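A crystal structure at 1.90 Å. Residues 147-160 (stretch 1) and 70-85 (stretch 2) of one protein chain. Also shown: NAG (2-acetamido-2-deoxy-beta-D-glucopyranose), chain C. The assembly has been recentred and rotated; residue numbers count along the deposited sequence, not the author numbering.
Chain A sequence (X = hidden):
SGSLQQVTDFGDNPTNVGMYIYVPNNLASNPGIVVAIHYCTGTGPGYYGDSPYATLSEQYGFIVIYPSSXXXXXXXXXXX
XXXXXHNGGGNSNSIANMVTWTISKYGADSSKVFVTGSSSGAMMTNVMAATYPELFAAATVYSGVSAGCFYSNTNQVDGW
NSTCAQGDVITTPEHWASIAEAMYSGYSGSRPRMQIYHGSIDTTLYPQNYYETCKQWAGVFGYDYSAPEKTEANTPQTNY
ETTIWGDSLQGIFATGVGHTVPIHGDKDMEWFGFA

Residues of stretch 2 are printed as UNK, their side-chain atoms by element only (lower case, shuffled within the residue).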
ATOM      1  N   ALA A 147       3.170  -2.442 -20.254  1.00 20.17           N
ATOM      2  CA  ALA A 147       2.745  -3.663 -19.607  1.00 20.34           C
ATOM      3  C   ALA A 147       1.801  -4.400 -20.554  1.00 20.49           C
ATOM      4  O   ALA A 147       0.776  -3.854 -21.006  1.00 19.73           O
ATOM      5  CB  ALA A 147       2.050  -3.367 -18.268  1.00 20.70           C
ATOM      6  N   GLY A 148       2.168  -5.619 -20.884  1.00 21.00           N
ATOM      7  CA  GLY A 148       1.382  -6.478 -21.746  1.00 22.60           C
ATOM      8  C   GLY A 148       1.742  -6.340 -23.209  1.00 23.07           C
ATOM      9  O   GLY A 148       1.181  -7.027 -24.014  1.00 25.22           O
ATOM     10  N   CYS A 149       2.710  -5.488 -23.548  1.00 23.67           N
ATOM     11  CA  CYS A 149       3.239  -5.433 -24.920  1.00 24.26           C
ATOM     12  C   CYS A 149       3.968  -6.721 -25.311  1.00 24.56           C
ATOM     13  O   CYS A 149       4.008  -7.101 -26.493  1.00 22.97           O
ATOM     14  CB  CYS A 149       4.126  -4.187 -25.082  1.00 25.36           C
ATOM     15  SG  CYS A 149       4.482  -3.671 -26.806  1.00 25.60           S
ATOM     16  N   PHE A 150       4.547  -7.426 -24.322  1.00 22.01           N
ATOM     17  CA  PHE A 150       5.216  -8.692 -24.601  1.00 22.98           C
ATOM     18  C   PHE A 150       4.325  -9.893 -24.371  1.00 21.55           C
ATOM     19  O   PHE A 150       4.799 -11.036 -24.425  1.00 22.43           O
ATOM     20  CB  PHE A 150       6.546  -8.860 -23.827  1.00 22.66           C
ATOM     21  CG  PHE A 150       7.782  -8.559 -24.639  1.00 22.69           C
ATOM     22  CD1 PHE A 150       7.809  -7.489 -25.556  1.00 22.93           C
ATOM     23  CD2 PHE A 150       8.941  -9.319 -24.470  1.00 23.07           C
ATOM     24  CE1 PHE A 150       8.963  -7.196 -26.271  1.00 22.68           C
ATOM     25  CE2 PHE A 150      10.111  -9.017 -25.170  1.00 23.82           C
ATOM     26  CZ  PHE A 150      10.113  -7.948 -26.090  1.00 23.41           C
ATOM     27  N   TYR A 151       3.054  -9.638 -24.135  1.00 23.34           N
ATOM     28  CA  TYR A 151       2.033 -10.717 -24.151  1.00 24.73           C
ATOM     29  C   TYR A 151       2.369 -11.777 -25.199  1.00 25.66           C
ATOM     30  O   TYR A 151       2.699 -11.465 -26.359  1.00 25.19           O
ATOM     31  CB  TYR A 151       0.659 -10.108 -24.429  1.00 26.02           C
ATOM     32  CG  TYR A 151      -0.443 -11.100 -24.694  1.00 27.76           C
ATOM     33  CD1 TYR A 151      -1.127 -11.726 -23.640  1.00 27.77           C
ATOM     34  CD2 TYR A 151      -0.831 -11.401 -26.019  1.00 28.91           C
ATOM     35  CE1 TYR A 151      -2.173 -12.609 -23.890  1.00 27.95           C
ATOM     36  CE2 TYR A 151      -1.847 -12.292 -26.287  1.00 28.77           C
ATOM     37  CZ  TYR A 151      -2.522 -12.887 -25.251  1.00 30.02           C
ATOM     38  OH  TYR A 151      -3.523 -13.759 -25.568  1.00 29.19           O
ATOM     39  N   SER A 152       2.306 -13.039 -24.789  1.00 26.92           N
ATOM     40  CA  SER A 152       2.430 -14.165 -25.713  1.00 26.80           C
ATOM     41  C   SER A 152       1.047 -14.748 -25.998  1.00 26.30           C
ATOM     42  O   SER A 152       0.341 -15.203 -25.078  1.00 25.34           O
ATOM     43  CB  SER A 152       3.327 -15.267 -25.178  1.00 26.21           C
ATOM     44  OG  SER A 152       3.088 -16.456 -25.884  1.00 25.08           O
ATOM     45  N   ASN A 153       0.666 -14.737 -27.285  1.00 27.06           N
ATOM     46  CA  ASN A 153      -0.597 -15.339 -27.701  1.00 27.81           C
ATOM     47  C   ASN A 153      -0.666 -16.857 -27.582  1.00 28.46           C
ATOM     48  O   ASN A 153      -1.723 -17.407 -27.818  1.00 29.67           O
ATOM     49  CB  ASN A 153      -1.070 -14.848 -29.099  1.00 28.98           C
ATOM     50  CG  ASN A 153      -0.204 -15.341 -30.254  1.00 28.87           C
ATOM     51  OD1 ASN A 153       0.537 -16.313 -30.167  1.00 27.89           O
ATOM     52  ND2 ASN A 153      -0.308 -14.640 -31.366  1.00 33.24           N
ATOM     53  N   THR A 154       0.425 -17.522 -27.213  1.00 27.52           N
ATOM     54  CA  THR A 154       0.393 -18.952 -26.875  1.00 29.34           C
ATOM     55  C   THR A 154       0.769 -19.226 -25.410  1.00 28.59           C
ATOM     56  O   THR A 154       1.072 -20.373 -25.048  1.00 26.10           O
ATOM     57  CB  THR A 154       1.366 -19.779 -27.765  1.00 29.75           C
ATOM     58  OG1 THR A 154       2.664 -19.181 -27.732  1.00 29.84           O
ATOM     59  CG2 THR A 154       0.901 -19.831 -29.216  1.00 33.15           C
ATOM     60  N   ASN A 155       0.789 -18.167 -24.584  1.00 28.39           N
ATOM     61  CA  ASN A 155       1.133 -18.303 -23.163  1.00 27.04           C
ATOM     62  C   ASN A 155       2.572 -18.796 -22.946  1.00 26.43           C
ATOM     63  O   ASN A 155       2.838 -19.575 -22.047  1.00 27.41           O
ATOM     64  CB  ASN A 155       0.073 -19.224 -22.508  1.00 28.56           C
ATOM     65  CG  ASN A 155      -0.028 -19.075 -21.002  1.00 27.15           C
ATOM     66  OD1 ASN A 155       0.594 -18.220 -20.408  1.00 28.74           O
ATOM     67  ND2 ASN A 155      -0.872 -19.904 -20.391  1.00 28.24           N
ATOM     68  N   GLN A 156       3.516 -18.348 -23.781  1.00 25.28           N
ATOM     69  CA  GLN A 156       4.913 -18.718 -23.627  1.00 25.78           C
ATOM     70  C   GLN A 156       5.511 -17.954 -22.433  1.00 26.31           C
ATOM     71  O   GLN A 156       5.141 -16.791 -22.180  1.00 24.61           O
ATOM     72  CB  GLN A 156       5.759 -18.431 -24.887  1.00 27.65           C
ATOM     73  CG  GLN A 156       5.432 -19.306 -26.128  1.00 30.43           C
ATOM     74  CD  GLN A 156       5.429 -20.827 -25.839  1.00 34.18           C
ATOM     75  OE1 GLN A 156       4.360 -21.464 -25.772  1.00 38.40           O
ATOM     76  NE2 GLN A 156       6.616 -21.405 -25.669  1.00 31.89           N
ATOM     77  N   VAL A 157       6.390 -18.628 -21.708  1.00 23.84           N
ATOM     78  CA  VAL A 157       7.112 -18.028 -20.601  1.00 23.75           C
ATOM     79  C   VAL A 157       8.403 -17.404 -21.151  1.00 23.51           C
ATOM     80  O   VAL A 157       9.188 -18.058 -21.845  1.00 23.63           O
ATOM     81  CB  VAL A 157       7.439 -19.114 -19.556  1.00 23.56           C
ATOM     82  CG1 VAL A 157       8.483 -18.632 -18.566  1.00 22.04           C
ATOM     83  CG2 VAL A 157       6.163 -19.629 -18.889  1.00 22.89           C
ATOM     84  N   ASP A 158       8.630 -16.131 -20.867  1.00 22.51           N
ATOM     85  CA  ASP A 158       9.878 -15.486 -21.287  1.00 22.80           C
ATOM     86  C   ASP A 158       9.999 -15.483 -22.829  1.00 23.52           C
ATOM     87  O   ASP A 158      11.090 -15.664 -23.361  1.00 23.71           O
ATOM     88  CB  ASP A 158      11.084 -16.181 -20.646  1.00 22.10           C
ATOM     89  CG  ASP A 158      12.413 -15.477 -20.922  1.00 22.49           C
ATOM     90  OD1 ASP A 158      12.438 -14.246 -21.143  1.00 21.71           O
ATOM     91  OD2 ASP A 158      13.447 -16.190 -20.877  1.00 23.76           O
ATOM     92  N   GLY A 159       8.876 -15.233 -23.505  1.00 22.96           N
ATOM     93  CA  GLY A 159       8.852 -15.178 -24.975  1.00 23.87           C
ATOM     94  C   GLY A 159       9.113 -13.758 -25.430  1.00 23.59           C
ATOM     95  O   GLY A 159       8.485 -12.815 -24.934  1.00 23.03           O
ATOM     96  N   TRP A 160      10.056 -13.597 -26.362  1.00 25.02           N
ATOM     97  CA  TRP A 160      10.318 -12.279 -26.973  1.00 24.85           C
ATOM     98  C   TRP A 160       9.225 -11.995 -28.002  1.00 24.89           C
ATOM     99  O   TRP A 160       8.966 -12.829 -28.846  1.00 25.55           O
ATOM    100  CB  TRP A 160      11.713 -12.265 -27.656  1.00 25.95           C
ATOM    101  CG  TRP A 160      12.150 -10.872 -28.142  1.00 25.52           C
ATOM    102  CD1 TRP A 160      11.934 -10.313 -29.397  1.00 28.35           C
ATOM    103  CD2 TRP A 160      12.895  -9.889 -27.412  1.00 26.27           C
ATOM    104  NE1 TRP A 160      12.460  -9.049 -29.457  1.00 24.99           N
ATOM    105  CE2 TRP A 160      13.070  -8.766 -28.268  1.00 26.46           C
ATOM    106  CE3 TRP A 160      13.411  -9.834 -26.117  1.00 24.79           C
ATOM    107  CZ2 TRP A 160      13.761  -7.626 -27.868  1.00 25.67           C
ATOM    108  CZ3 TRP A 160      14.072  -8.702 -25.713  1.00 26.17           C
ATOM    109  CH2 TRP A 160      14.243  -7.603 -26.583  1.00 27.25           C
ATOM    110  N   UNK A  70      15.631 -16.484 -13.682  1.00 19.22           N
ATOM    111  CA  UNK A  70      15.981 -17.890 -13.669  1.00 21.46           C
ATOM    112  C   UNK A  70      16.253 -18.447 -15.067  1.00 23.43           C
ATOM    113  O   UNK A  70      16.626 -19.639 -15.172  1.00 24.26           O
ATOM    114  c   UNK A  70      14.719 -18.559 -13.118  1.00 20.13           C
ATOM    115  c   UNK A  70      13.604 -17.671 -13.637  1.00 19.60           C
ATOM    116  c   UNK A  70      14.165 -16.268 -13.595  1.00 19.42           C
ATOM    117  N   UNK A  71      16.031 -17.659 -16.116  1.00 20.60           N
ATOM    118  CA  UNK A  71      16.028 -18.233 -17.468  1.00 21.99           C
ATOM    119  C   UNK A  71      17.343 -18.141 -18.221  1.00 24.09           C
ATOM    120  O   UNK A  71      18.164 -17.215 -18.083  1.00 22.04           O
ATOM    121  o   UNK A  71       9.847 -18.128 -15.743  1.00 20.09           O
ATOM    122  c   UNK A  71      13.541 -17.783 -17.670  1.00 23.13           C
ATOM    123  c   UNK A  71      12.959 -19.029 -17.449  1.00 23.13           C
ATOM    124  c   UNK A  71      11.051 -17.985 -16.380  1.00 22.23           C
ATOM    125  c   UNK A  71      14.900 -17.669 -18.332  1.00 22.05           C
ATOM    126  c   UNK A  71      12.837 -16.628 -17.234  1.00 23.33           C
ATOM    127  c   UNK A  71      11.719 -19.137 -16.813  1.00 22.26           C
ATOM    128  c   UNK A  71      11.607 -16.732 -16.594  1.00 22.65           C
ATOM    129  N   UNK A  72      17.534 -19.134 -19.074  1.00 27.70           N
ATOM    130  CA  UNK A  72      18.640 -19.096 -20.016  1.00 27.51           C
ATOM    131  C   UNK A  72      18.504 -17.817 -20.872  1.00 24.82           C
ATOM    132  O   UNK A  72      17.453 -17.541 -21.421  1.00 25.58           O
ATOM    133  c   UNK A  72      18.584 -20.360 -20.900  1.00 28.23           C
ATOM    134  o   UNK A  72      19.735 -20.360 -21.694  1.00 30.59           O
ATOM    135  N   UNK A  73      19.567 -17.029 -20.960  1.00 24.46           N
ATOM    136  CA  UNK A  73      19.495 -15.826 -21.760  1.00 23.59           C
ATOM    137  C   UNK A  73      19.268 -14.604 -20.872  1.00 22.95           C
ATOM    138  O   UNK A  73      19.491 -13.453 -21.299  1.00 23.33           O
ATOM    139  N   UNK A  74      18.825 -14.863 -19.638  1.00 22.36           N
ATOM    140  CA  UNK A  74      18.727 -13.844 -18.599  1.00 21.29           C
ATOM    141  C   UNK A  74      17.635 -12.790 -18.759  1.00 20.87           C
ATOM    142  O   UNK A  74      17.602 -11.827 -17.984  1.00 20.43           O
ATOM    143  N   UNK A  75      16.733 -12.955 -19.722  1.00 18.81           N
ATOM    144  CA  UNK A  75      15.628 -12.010 -19.849  1.00 19.74           C
ATOM    145  C   UNK A  75      14.554 -12.348 -18.805  1.00 18.16           C
ATOM    146  O   UNK A  75      14.526 -13.473 -18.276  1.00 18.89           O
ATOM    147  s   UNK A  75      16.063 -11.707 -22.631  1.00 21.72           S
ATOM    148  c   UNK A  75      14.975 -12.054 -21.216  1.00 20.90           C
ATOM    149  N   UNK A  76      13.642 -11.404 -18.578  1.00 17.40           N
ATOM    150  CA  UNK A  76      12.471 -11.625 -17.724  1.00 16.89           C
ATOM    151  C   UNK A  76      11.249 -12.186 -18.434  1.00 17.18           C
ATOM    152  O   UNK A  76      10.970 -11.829 -19.551  1.00 18.98           O
ATOM    153  c   UNK A  76      12.114 -10.317 -17.004  1.00 16.96           C
ATOM    154  c   UNK A  76      13.058 -11.921 -12.712  1.00 18.55           C
ATOM    155  c   UNK A  76      14.228 -11.323 -12.155  1.00 18.23           C
ATOM    156  c   UNK A  76      14.230  -9.086 -16.143  1.00 15.71           C
ATOM    157  c   UNK A  76      14.520 -10.019 -14.105  1.00 16.70           C
ATOM    158  n   UNK A  76      15.031  -9.116 -14.994  1.00 18.19           N
ATOM    159  c   UNK A  76      13.178  -9.962 -15.988  1.00 17.07           C
ATOM    160  c   UNK A  76      14.952 -10.370 -12.830  1.00 17.67           C
ATOM    161  c   UNK A  76      13.353 -10.585 -14.696  1.00 18.32           C
ATOM    162  c   UNK A  76      12.638 -11.572 -13.994  1.00 18.93           C
ATOM    163  N   UNK A  77      10.501 -13.072 -17.763  1.00 18.13           N
ATOM    164  CA  UNK A  77       9.159 -13.439 -18.232  1.00 18.44           C
ATOM    165  C   UNK A  77       8.207 -12.251 -18.053  1.00 18.81           C
ATOM    166  O   UNK A  77       7.793 -11.913 -16.923  1.00 18.51           O
ATOM    167  o   UNK A  77       6.537 -15.838 -17.263  1.00 20.20           O
ATOM    168  c   UNK A  77       8.613 -14.689 -17.517  1.00 18.17           C
ATOM    169  c   UNK A  77       7.237 -15.092 -18.014  1.00 20.29           C
ATOM    170  o   UNK A  77       6.839 -14.632 -19.131  1.00 19.59           O
ATOM    171  N   UNK A  78       7.920 -11.599 -19.167  1.00 18.35           N
ATOM    172  CA  UNK A  78       6.921 -10.520 -19.242  1.00 20.08           C
ATOM    173  C   UNK A  78       5.812 -10.873 -20.300  1.00 20.32           C
ATOM    174  O   UNK A  78       5.101  -9.981 -20.833  1.00 20.91           O
ATOM    175  c   UNK A  78       8.493  -9.160 -20.707  1.00 20.25           C
ATOM    176  c   UNK A  78       8.327  -8.702 -18.206  1.00 19.67           C
ATOM    177  c   UNK A  78       7.569  -9.141 -19.469  1.00 18.79           C
ATOM    178  N   UNK A  79       5.653 -12.190 -20.534  1.00 20.14           N
ATOM    179  CA  UNK A  79       4.779 -12.716 -21.587  1.00 20.57           C
ATOM    180  C   UNK A  79       3.688 -13.694 -21.162  1.00 20.40           C
ATOM    181  O   UNK A  79       2.637 -13.736 -21.779  1.00 20.78           O
ATOM    182  c   UNK A  79       5.634 -13.346 -22.684  1.00 20.46           C
ATOM    183  o   UNK A  79       6.393 -14.448 -22.239  1.00 19.13           O
ATOM    184  N   UNK A  80       3.956 -14.507 -20.143  1.00 19.99           N
ATOM    185  CA  UNK A  80       3.022 -15.549 -19.720  1.00 18.84           C
ATOM    186  C   UNK A  80       1.803 -14.960 -19.005  1.00 18.35           C
ATOM    187  O   UNK A  80       1.867 -13.869 -18.426  1.00 20.97           O
ATOM    188  o   UNK A  80       3.924 -15.985 -17.503  1.00 18.35           O
ATOM    189  c   UNK A  80       3.733 -16.567 -18.825  1.00 17.86           C
ATOM    190  N   UNK A  81       0.692 -15.692 -18.987  1.00 18.40           N
ATOM    191  CA  UNK A  81      -0.452 -15.285 -18.172  1.00 19.75           C
ATOM    192  C   UNK A  81      -0.070 -15.249 -16.665  1.00 18.31           C
ATOM    193  O   UNK A  81      -0.507 -14.410 -15.927  1.00 19.07           O
ATOM    194  n   UNK A  81      -3.754 -14.300 -19.366  1.00 28.69           N
ATOM    195  o   UNK A  81      -2.037 -14.026 -20.786  1.00 28.32           O
ATOM    196  c   UNK A  81      -2.700 -14.742 -20.039  1.00 26.40           C
ATOM    197  c   UNK A  81      -1.619 -16.264 -18.376  1.00 21.76           C
ATOM    198  c   UNK A  81      -2.272 -16.160 -19.756  1.00 24.07           C
ATOM    199  N   UNK A  82       0.760 -16.180 -16.248  1.00 18.71           N
ATOM    200  CA  UNK A  82       1.229 -16.233 -14.887  1.00 19.01           C
ATOM    201  C   UNK A  82       1.935 -14.952 -14.455  1.00 19.18           C
ATOM    202  O   UNK A  82       1.705 -14.456 -13.351  1.00 19.72           O
ATOM    203  c   UNK A  82       2.136 -17.449 -14.682  1.00 19.44           C
ATOM    204  N   UNK A  83       2.812 -14.420 -15.317  1.00 19.00           N
ATOM    205  CA  UNK A  83       3.580 -13.225 -14.969  1.00 17.52           C
ATOM    206  C   UNK A  83       2.732 -11.958 -15.130  1.00 17.89           C
ATOM    207  O   UNK A  83       3.022 -10.939 -14.506  1.00 17.13           O
ATOM    208  o   UNK A  83       5.848 -12.324 -15.071  1.00 15.77           O
ATOM    209  c   UNK A  83       4.659 -12.583 -17.178  1.00 16.83           C
ATOM    210  c   UNK A  83       4.889 -13.151 -15.771  1.00 18.02           C
ATOM    211  N   UNK A  84       1.713 -12.022 -16.003  1.00 17.70           N
ATOM    212  CA  UNK A  84       0.847 -10.899 -16.316  1.00 17.82           C
ATOM    213  C   UNK A  84      -0.464 -10.864 -15.516  1.00 18.52           C
ATOM    214  O   UNK A  84      -1.405 -10.142 -15.861  1.00 18.38           O
ATOM    215  c   UNK A  84       1.798 -10.595 -18.743  1.00 19.09           C
ATOM    216  c   UNK A  84       0.561 -10.830 -17.856  1.00 19.22           C
ATOM    217  c   UNK A  84       2.560  -9.279 -18.388  1.00 18.37           C
ATOM    218  c   UNK A  84       1.410 -10.608 -20.217  1.00 18.60           C
ATOM    219  N   UNK A  85      -0.524 -11.612 -14.427  1.00 18.85           N
ATOM    220  CA  UNK A  85      -1.718 -11.556 -13.587  1.00 18.85           C
ATOM    221  C   UNK A  85      -1.319 -11.416 -12.121  1.00 17.87           C
ATOM    222  O   UNK A  85      -0.417 -12.110 -11.655  1.00 17.36           O
ATOM    223  o   UNK A  85      -1.865 -13.956 -13.680  1.00 24.71           O
ATOM    224  c   UNK A  85      -3.136 -12.825 -15.268  1.00 21.55           C
ATOM    225  c   UNK A  85      -2.629 -12.782 -13.829  1.00 20.06           C
TER
HETATM  226  C1  NAG C   1       2.758  -9.673 -29.378  1.00 29.30           C
HETATM  227  C2  NAG C   1       1.706 -10.784 -29.491  1.00 28.50           C
HETATM  228  C3  NAG C   1       0.339 -10.242 -29.915  1.00 31.36           C
HETATM  229  C4  NAG C   1      -0.110  -9.087 -29.022  1.00 30.55           C
HETATM  230  C5  NAG C   1       1.027  -8.057 -28.880  1.00 27.84           C
HETATM  231  C6  NAG C   1       0.686  -7.014 -27.837  1.00 27.41           C
HETATM  232  C7  NAG C   1       2.461 -12.992 -30.246  1.00 31.93           C
HETATM  233  C8  NAG C   1       2.988 -13.801 -31.388  1.00 32.53           C
HETATM  234  N2  NAG C   1       2.176 -11.731 -30.478  1.00 28.85           N
HETATM  235  O3  NAG C   1      -0.580 -11.318 -29.893  1.00 32.22           O
HETATM  236  O4  NAG C   1      -1.236  -8.371 -29.497  1.00 35.32           O
HETATM  237  O5  NAG C   1       2.296  -8.612 -28.554  1.00 29.13           O
HETATM  238  O6  NAG C   1       1.757  -6.083 -27.800  1.00 26.78           O
HETATM  239  O7  NAG C   1       2.340 -13.527 -29.136  1.00 36.45           O
HETATM  240  O   HOH W   1      16.011 -15.217 -21.508  1.00 20.37           O
HETATM  241  O   HOH W   2       8.849 -12.247 -21.962  1.00 18.83           O
HETATM  242  O   HOH W   3       4.697  -7.418 -21.312  1.00 21.34           O
HETATM  243  O   HOH W   4       0.224 -15.044 -22.358  1.00 23.84           O
HETATM  244  O   HOH W   5       1.046 -18.670 -17.646  1.00 21.59           O

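Position 70 carries three carbons that close a ring onto the backbone N, out of reach of stretch 1: P70. Position 71 has one carbon and then a six-carbon ring bearing an oxygen, so it is Y71. D158 CB sits over one face of that ring, 4.2 Å from its centroid, and V157 CG1 lies 3.4 Å from Y71 CZ. Position 72 shows one carbon and one oxygen, S72; its backbone O takes a proton from water 1, which also donates to D158 OD2.

Positions 73 and 74 have no side-chain atoms, G73 and G74. At 73 the backbone angles would jam a CB against the preceding carbonyl O, and at 74 positive phi favours glycine; the type II turn closes with G74 N to Y71 O at 2.9 Å. Position 75, one carbon and one sulfur, is C75, its CB 3.4 Å from D158 OD1 and its sulfur bonded elsewhere in the structure. Position 76 holds fused five- and six-membered rings with one nitrogen, W76, whose CA-to-CB bond points away from stretch 1.

Position 77 has two carbons, the second with two oxygens. One oxygen accepts from D158 N at 2.9 Å and from the backbone N of positions 79 and 80, at 3.1 Å each. A carboxylate suits three such donors: D77, with OD1 as the shared acceptor. Position 78, one carbon carrying two more, is V78; its CG2 packs 3.7 Å from F150 CB.

Position 79 is one carbon and one oxygen, S79, and it is deeply engaged. S79 OG donates to Q156 O at 2.7 Å and accepts from G159 N at 2.9 Å, while S79 O accepts from S152 N at 3.1 Å. Position 80 has the same two atoms, S80, but its OG turns inward, donating to D77 OD2 at 2.6 Å, and V157 CG2 rests 3.9 Å from S80 CB.

Position 81 has three carbons, the third bearing oxygen and nitrogen: Q81. Its backbone N donates to N155 OD1 at 2.9 Å, and Q81 OE1 lies at the edge of the Y151 ring, 3.4 Å from Y151 CE1. Position 82, a single carbon, is A82, and its N donates to water 5, which donates to N155 OD1. Position 83, one carbon carrying an oxygen and a carbon, is T83, whose OG1 donates to D77 O at 2.7 Å. Position 84 has four carbons forked at the second, L84; L84 CD1 comes 4.0 Å from Y151 CA and 4.4 Å from G148 CA. Position 85 repeats the threonine pattern, T85, out of reach.

With neither stretch forming a regular helix or strand, the rule here is to let short polar side chains read exposed backbone groups. D77 organises its own loop while holding D158 N, S79 clasps stretch 1 by donating and accepting, and N155 returns the favour to Q81 N. Waters 1 and 5 extend the pairing, and apolar contacts at Y71, V78 and L84 complete the packing.

Stretch 2 70-85: PYSGGCWDVSSQATLT
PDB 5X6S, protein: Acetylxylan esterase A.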